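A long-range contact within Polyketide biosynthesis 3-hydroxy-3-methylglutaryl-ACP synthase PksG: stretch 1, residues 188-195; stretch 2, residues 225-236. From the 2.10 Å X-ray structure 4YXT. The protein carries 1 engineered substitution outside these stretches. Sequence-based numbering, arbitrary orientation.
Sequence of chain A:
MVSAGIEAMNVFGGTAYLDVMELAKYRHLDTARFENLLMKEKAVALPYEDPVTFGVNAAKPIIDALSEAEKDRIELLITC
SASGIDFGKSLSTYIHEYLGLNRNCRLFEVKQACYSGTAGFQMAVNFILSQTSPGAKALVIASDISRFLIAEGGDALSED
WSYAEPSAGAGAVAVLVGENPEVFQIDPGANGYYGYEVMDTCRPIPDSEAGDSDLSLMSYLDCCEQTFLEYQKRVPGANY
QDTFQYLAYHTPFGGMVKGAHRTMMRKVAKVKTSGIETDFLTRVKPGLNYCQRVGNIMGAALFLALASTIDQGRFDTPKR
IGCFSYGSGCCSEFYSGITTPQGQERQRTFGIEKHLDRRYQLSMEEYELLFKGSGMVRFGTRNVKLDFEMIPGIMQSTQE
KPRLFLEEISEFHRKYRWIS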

ATOM      1  N   PRO A 188      11.982 -19.428   3.498  1.00 30.42           N
ATOM      2  CA  PRO A 188      12.420 -18.197   2.828  1.00 30.36           C
ATOM      3  C   PRO A 188      12.775 -18.406   1.372  1.00 28.71           C
ATOM      4  O   PRO A 188      13.609 -19.282   1.054  1.00 26.93           O
ATOM      5  N   GLY A 189      12.161 -17.581   0.517  1.00 22.77           N
ATOM      6  CA  GLY A 189      12.359 -17.611  -0.942  1.00 23.73           C
ATOM      7  C   GLY A 189      11.514 -18.653  -1.650  1.00 23.36           C
ATOM      8  O   GLY A 189      11.531 -18.749  -2.870  1.00 26.76           O
ATOM      9  N   ALA A 190      10.787 -19.439  -0.871  1.00 23.72           N
ATOM     10  CA  ALA A 190       9.870 -20.471  -1.349  1.00 25.31           C
ATOM     11  C   ALA A 190       8.519 -19.807  -1.665  1.00 26.35           C
ATOM     12  O   ALA A 190       7.560 -19.848  -0.853  1.00 28.76           O
ATOM     13  N   ASN A 191       8.488 -19.148  -2.820  1.00 26.39           N
ATOM     14  CA  ASN A 191       7.423 -18.183  -3.206  1.00 27.31           C
ATOM     15  C   ASN A 191       7.239 -18.239  -4.719  1.00 25.99           C
ATOM     16  O   ASN A 191       8.201 -18.036  -5.455  1.00 25.75           O
ATOM     17  N   GLY A 192       6.015 -18.486  -5.173  1.00 24.60           N
ATOM     18  CA  GLY A 192       5.686 -18.352  -6.558  1.00 23.00           C
ATOM     19  C   GLY A 192       4.615 -17.298  -6.661  1.00 23.94           C
ATOM     20  O   GLY A 192       3.457 -17.559  -6.320  1.00 23.39           O
ATOM     21  N   TYR A 193       4.996 -16.100  -7.112  1.00 23.66           N
ATOM     22  CA  TYR A 193       4.039 -14.992  -7.276  1.00 18.84           C
ATOM     23  C   TYR A 193       3.780 -14.784  -8.756  1.00 18.24           C
ATOM     24  O   TYR A 193       4.637 -15.051  -9.598  1.00 17.62           O
ATOM     25  N   TYR A 194       2.587 -14.288  -9.092  1.00 17.68           N
ATOM     26  CA  TYR A 194       2.180 -14.220 -10.448  1.00 19.66           C
ATOM     27  C   TYR A 194       1.034 -13.195 -10.565  1.00 18.88           C
ATOM     28  O   TYR A 194       0.131 -13.164  -9.726  1.00 19.31           O
ATOM     29  N   GLY A 195       1.126 -12.316 -11.534  1.00 18.38           N
ATOM     30  CA  GLY A 195       0.050 -11.310 -11.787  1.00 18.83           C
ATOM     31  C   GLY A 195       0.065 -10.721 -13.179  1.00 20.05           C
ATOM     32  O   GLY A 195       1.049 -10.861 -13.951  1.00 20.81           O
ATOM     33  N   GLU A 225      -2.815 -22.545 -10.370  1.00 26.31           N
ATOM     34  CA  GLU A 225      -1.839 -23.422 -11.039  1.00 26.04           C
ATOM     35  C   GLU A 225      -0.497 -22.730 -11.326  1.00 26.74           C
ATOM     36  O   GLU A 225       0.571 -23.333 -11.151  1.00 22.22           O
ATOM     37  N   GLN A 226      -0.508 -21.480 -11.797  1.00 27.70           N
ATOM     38  CA  GLN A 226       0.772 -20.841 -12.137  1.00 27.88           C
ATOM     39  C   GLN A 226       1.595 -20.558 -10.917  1.00 24.65           C
ATOM     40  O   GLN A 226       2.814 -20.738 -10.918  1.00 22.65           O
ATOM     41  N   THR A 227       0.946 -20.143  -9.848  1.00 22.64           N
ATOM     42  CA  THR A 227       1.720 -19.854  -8.636  1.00 22.00           C
ATOM     43  C   THR A 227       2.474 -21.089  -8.168  1.00 21.43           C
ATOM     44  O   THR A 227       3.651 -21.028  -7.775  1.00 21.53           O
ATOM     45  N   PHE A 228       1.826 -22.249  -8.231  1.00 22.38           N
ATOM     46  CA  PHE A 228       2.494 -23.474  -7.786  1.00 21.41           C
ATOM     47  C   PHE A 228       3.640 -23.862  -8.701  1.00 21.81           C
ATOM     48  O   PHE A 228       4.688 -24.295  -8.240  1.00 21.27           O
ATOM     49  N   LEU A 229       3.399 -23.777 -10.002  1.00 25.04           N
ATOM     50  CA  LEU A 229       4.436 -23.926 -11.027  1.00 26.00           C
ATOM     51  C   LEU A 229       5.641 -23.021 -10.709  1.00 25.31           C
ATOM     52  O   LEU A 229       6.842 -23.476 -10.697  1.00 22.25           O
ATOM     53  N   GLU A 230       5.363 -21.747 -10.399  1.00 23.29           N
ATOM     54  CA  GLU A 230       6.496 -20.842 -10.079  1.00 26.86           C
ATOM     55  C   GLU A 230       7.261 -21.300  -8.802  1.00 26.59           C
ATOM     56  O   GLU A 230       8.507 -21.383  -8.774  1.00 28.23           O
ATOM     57  N   TYR A 231       6.510 -21.637  -7.760  1.00 24.67           N
ATOM     58  CA  TYR A 231       7.093 -22.164  -6.516  1.00 25.13           C
ATOM     59  C   TYR A 231       7.981 -23.371  -6.754  1.00 24.40           C
ATOM     60  O   TYR A 231       9.071 -23.457  -6.223  1.00 25.22           O
ATOM     61  N   GLN A 232       7.468 -24.316  -7.530  1.00 27.29           N
ATOM     62  CA  GLN A 232       8.207 -25.516  -7.950  1.00 28.11           C
ATOM     63  C   GLN A 232       9.481 -25.179  -8.703  1.00 28.40           C
ATOM     64  O   GLN A 232      10.520 -25.796  -8.497  1.00 30.40           O
ATOM     65  N   LYS A 233       9.409 -24.208  -9.591  1.00 28.37           N
ATOM     66  CA  LYS A 233      10.620 -23.828 -10.306  1.00 33.29           C
ATOM     67  C   LYS A 233      11.685 -23.339  -9.325  1.00 33.72           C
ATOM     68  O   LYS A 233      12.831 -23.538  -9.574  1.00 31.95           O
ATOM     69  N   ARG A 234      11.275 -22.769  -8.188  1.00 32.75           N
ATOM     70  CA  ARG A 234      12.194 -22.300  -7.162  1.00 29.98           C
ATOM     71  C   ARG A 234      12.517 -23.336  -6.066  1.00 30.83           C
ATOM     72  O   ARG A 234      13.514 -23.206  -5.380  1.00 28.33           O
ATOM     73  N   VAL A 235      11.667 -24.346  -5.903  1.00 32.28           N
ATOM     74  CA  VAL A 235      11.762 -25.273  -4.785  1.00 32.21           C
ATOM     75  C   VAL A 235      11.780 -26.720  -5.338  1.00 33.54           C
ATOM     76  O   VAL A 235      10.753 -27.438  -5.356  1.00 27.57           O
ATOM     77  N   PRO A 236      12.969 -27.155  -5.782  1.00 34.03           N
ATOM     78  CA  PRO A 236      13.030 -28.396  -6.521  1.00 36.08           C
ATOM     79  C   PRO A 236      12.596 -29.493  -5.599  1.00 35.54           C
ATOM     80  O   PRO A 236      12.918 -29.456  -4.403  1.00 36.33           O
TER

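A helix can come closer to a strand where one of the two lacks side-chain bulk, and the contact in PksG between a strand that runs through Gly 192 to Gly 195 and a helix that ends at Arg 234 is a compact example. The two axes approach to 6.0 Å, with their N-to-C directions 140° apart, and 557 Å² of surface is buried. No direct hydrogen bond joins the stretches; packing and one water do the work.

The residue that permits this closeness is Gly 192, whose CA lies 4.1 Å from the CA of Tyr 231. A CB on Gly 192 would point toward the helix and fall 2.2 Å from Thr 227 O and 2.4 Å from Tyr 231 N, both outright clashes. Without it, Gly 192 CA rests 3.6 Å from Glu 230 CB and makes a CA-H...O contact with Thr 227 O, also at 3.6 Å. That oxygen already accepts the helical hydrogen bond from Tyr 231 N, so the contact supplements the helix's own bonding.

Two residues on from the glycine, Tyr 194 covers the most surface. Its CA-to-CB bond points toward the helix, and the t rotamer (chi1 176°) places one face of its ring against Gln 226. The CB of Gln 226, in an m,m conformation, stands 3.7 Å from the centroid of the Tyr 194 ring and only 7° off the ring normal, a well-centred CH-pi contact. Tyr 194 CB also packs 4.0 Å from Thr 227 CG2; Thr 227 itself has the p rotamer.

Near the other end of the helix, the CA-to-CB bond of Arg 234 points toward the strand, and the extended side chain runs obliquely across it, with chi1 m and chi2 and chi3 both t. Arg 234 CD passes 3.1 Å from Asn 191 O, and the guanidinium presents one face to Tyr 193 CZ. The CA-to-CB bond of Tyr 193 points away, yet the end of the side chain, with chi1 between wells at 30°, comes nearer and meets the arginine: Tyr 193 OH and Arg 234 NH1 are 3.5 Å apart. A water supplies the polar link, its oxygen donating to Gly 189 O at 2.5 Å and accepting from Arg 234 NH1 at 2.8 Å.

A small apolar patch lies at the start of the strand segment, near the end of the helix. Ala 190 CB sits 3.7 Å from Tyr 231 CE2 and 3.8 Å from Val 235 CG2. The t rotamer of Tyr 231 carries its ring alongside the strand, so that Ala 190 O meets the ring edge, 3.3 Å from Tyr 231 CE2. The bare CA of Gly 192 thus leaves room for the helix backbone, and Tyr 194 and Arg 234 cover much of the rest.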

ATOM      1  CB  PRO A 188      13.672 -17.753   3.618  1.00 33.54           C
ATOM      2  CG  PRO A 188      14.079 -18.936   4.458  1.00 35.16           C
ATOM      3  CD  PRO A 188      12.932 -19.906   4.527  1.00 34.05           C
ATOM      4  CB  ALA A 190       9.695 -21.536  -0.286  1.00 23.34           C
ATOM      5  CB  ASN A 191       7.826 -16.716  -2.847  1.00 26.78           C
ATOM      6  CG  ASN A 191       8.093 -16.536  -1.370  1.00 28.30           C
ATOM      7  OD1 ASN A 191       7.225 -16.129  -0.602  1.00 27.82           O
ATOM      8  ND2 ASN A 191       9.288 -16.900  -0.950  1.00 28.17           N
ATOM      9  CB  TYR A 193       4.560 -13.696  -6.600  1.00 19.76           C
ATOM     10  CG  TYR A 193       6.092 -13.496  -6.544  1.00 19.10           C
ATOM     11  CD1 TYR A 193       6.787 -13.618  -5.340  1.00 19.53           C
ATOM     12  CD2 TYR A 193       6.853 -13.168  -7.689  1.00 20.70           C
ATOM     13  CE1 TYR A 193       8.176 -13.443  -5.262  1.00 20.78           C
ATOM     14  CE2 TYR A 193       8.246 -12.977  -7.604  1.00 19.52           C
ATOM     15  CZ  TYR A 193       8.905 -13.089  -6.371  1.00 21.25           C
ATOM     16  OH  TYR A 193      10.320 -12.925  -6.250  1.00 22.49           O
ATOM     17  CB  TYR A 194       1.769 -15.641 -10.902  1.00 24.58           C
ATOM     18  CG  TYR A 194       1.196 -15.760 -12.313  1.00 26.87           C
ATOM     19  CD1 TYR A 194       2.021 -15.827 -13.436  1.00 28.32           C
ATOM     20  CD2 TYR A 194      -0.176 -15.848 -12.491  1.00 30.07           C
ATOM     21  CE1 TYR A 194       1.481 -15.939 -14.708  1.00 31.26           C
ATOM     22  CE2 TYR A 194      -0.719 -15.976 -13.740  1.00 34.47           C
ATOM     23  CZ  TYR A 194       0.101 -16.004 -14.846  1.00 35.50           C
ATOM     24  OH  TYR A 194      -0.541 -16.101 -16.072  1.00 42.53           O
ATOM     25  CB  GLU A 225      -2.439 -23.965 -12.338  1.00 29.85           C
ATOM     26  CG  GLU A 225      -1.431 -24.470 -13.366  1.00 34.68           C
ATOM     27  CD  GLU A 225      -2.103 -24.907 -14.669  1.00 42.99           C
ATOM     28  OE1 GLU A 225      -3.343 -25.133 -14.671  1.00 40.95           O
ATOM     29  OE2 GLU A 225      -1.390 -25.010 -15.704  1.00 50.48           O
ATOM     30  CB  GLN A 226       0.582 -19.560 -12.939  1.00 28.56           C
ATOM     31  CG  GLN A 226       0.017 -19.827 -14.325  1.00 32.46           C
ATOM     32  CD  GLN A 226       0.942 -20.648 -15.217  1.00 31.56           C
ATOM     33  OE1 GLN A 226       0.489 -21.424 -16.062  1.00 38.28           O
ATOM     34  NE2 GLN A 226       2.240 -20.476 -15.029  1.00 31.27           N
ATOM     35  CB  THR A 227       0.835 -19.253  -7.506  1.00 21.97           C
ATOM     36  OG1 THR A 227      -0.281 -20.093  -7.224  1.00 20.27           O
ATOM     37  CG2 THR A 227       0.355 -17.881  -7.869  1.00 20.88           C
ATOM     38  CB  PHE A 228       1.537 -24.676  -7.592  1.00 22.31           C
ATOM     39  CG  PHE A 228       2.229 -25.856  -6.957  1.00 23.39           C
ATOM     40  CD1 PHE A 228       2.660 -25.777  -5.662  1.00 23.79           C
ATOM     41  CD2 PHE A 228       2.563 -26.990  -7.700  1.00 24.37           C
ATOM     42  CE1 PHE A 228       3.391 -26.811  -5.077  1.00 25.50           C
ATOM     43  CE2 PHE A 228       3.275 -28.037  -7.106  1.00 27.19           C
ATOM     44  CZ  PHE A 228       3.668 -27.948  -5.787  1.00 26.10           C
ATOM     45  CB  LEU A 229       3.869 -23.514 -12.395  1.00 30.33           C
ATOM     46  CG  LEU A 229       4.111 -24.320 -13.666  1.00 37.36           C
ATOM     47  CD1 LEU A 229       2.819 -25.083 -13.963  1.00 40.81           C
ATOM     48  CD2 LEU A 229       4.525 -23.462 -14.877  1.00 36.91           C
ATOM     49  CB  GLU A 230       6.042 -19.394  -9.986  1.00 30.10           C
ATOM     50  CG  GLU A 230       5.362 -18.862 -11.252  1.00 37.27           C
ATOM     51  CD  GLU A 230       6.355 -18.368 -12.337  1.00 42.86           C
ATOM     52  OE1 GLU A 230       7.599 -18.631 -12.224  1.00 43.67           O
ATOM     53  OE2 GLU A 230       5.878 -17.713 -13.311  1.00 38.68           O
ATOM     54  CB  TYR A 231       5.961 -22.550  -5.598  1.00 23.34           C
ATOM     55  CG  TYR A 231       6.343 -23.101  -4.251  1.00 26.18           C
ATOM     56  CD1 TYR A 231       6.580 -24.456  -4.100  1.00 26.48           C
ATOM     57  CD2 TYR A 231       6.365 -22.295  -3.106  1.00 24.11           C
ATOM     58  CE1 TYR A 231       6.882 -25.004  -2.878  1.00 26.83           C
ATOM     59  CE2 TYR A 231       6.668 -22.838  -1.875  1.00 25.69           C
ATOM     60  CZ  TYR A 231       6.927 -24.198  -1.772  1.00 27.57           C
ATOM     61  OH  TYR A 231       7.191 -24.823  -0.590  1.00 26.87           O
ATOM     62  CB  GLN A 232       7.337 -26.368  -8.896  1.00 27.60           C
ATOM     63  CG  GLN A 232       6.284 -27.199  -8.213  1.00 30.07           C
ATOM     64  CD  GLN A 232       5.703 -28.247  -9.142  1.00 30.71           C
ATOM     65  OE1 GLN A 232       5.240 -27.937 -10.229  1.00 34.03           O
ATOM     66  NE2 GLN A 232       5.751 -29.488  -8.723  1.00 33.34           N
ATOM     67  CB  LYS A 233      10.346 -22.822 -11.411  1.00 34.18           C
ATOM     68  CG  LYS A 233       9.340 -23.353 -12.423  1.00 39.04           C
ATOM     69  CD  LYS A 233       9.259 -22.496 -13.678  1.00 44.57           C
ATOM     70  CE  LYS A 233       8.336 -23.149 -14.692  1.00 46.65           C
ATOM     71  NZ  LYS A 233       8.797 -22.899 -16.089  1.00 51.24           N
ATOM     72  CB  ARG A 234      11.614 -21.039  -6.530  1.00 27.73           C
ATOM     73  CG  ARG A 234      11.722 -19.820  -7.447  1.00 27.56           C
ATOM     74  CD  ARG A 234      10.759 -18.713  -7.036  1.00 28.13           C
ATOM     75  NE  ARG A 234      10.755 -17.604  -7.967  1.00 27.89           N
ATOM     76  CZ  ARG A 234      11.313 -16.399  -7.780  1.00 25.79           C
ATOM     77  NH1 ARG A 234      11.931 -16.034  -6.668  1.00 22.57           N
ATOM     78  NH2 ARG A 234      11.195 -15.526  -8.754  1.00 30.17           N
ATOM     79  CB  VAL A 235      10.609 -25.070  -3.781  1.00 34.85           C
ATOM     80  CG1 VAL A 235      10.781 -26.036  -2.615  1.00 34.03           C
ATOM     81  CG2 VAL A 235      10.541 -23.614  -3.308  1.00 37.11           C
ATOM     82  CB  PRO A 236      14.517 -28.528  -6.873  1.00 40.33           C
ATOM     83  CG  PRO A 236      15.232 -27.761  -5.794  1.00 39.43           C
ATOM     84  CD  PRO A 236      14.308 -26.607  -5.491  1.00 35.93           C
TER
HETATM   85  O   HOH W   1      12.956 -17.256  -4.324  1.00 34.51           O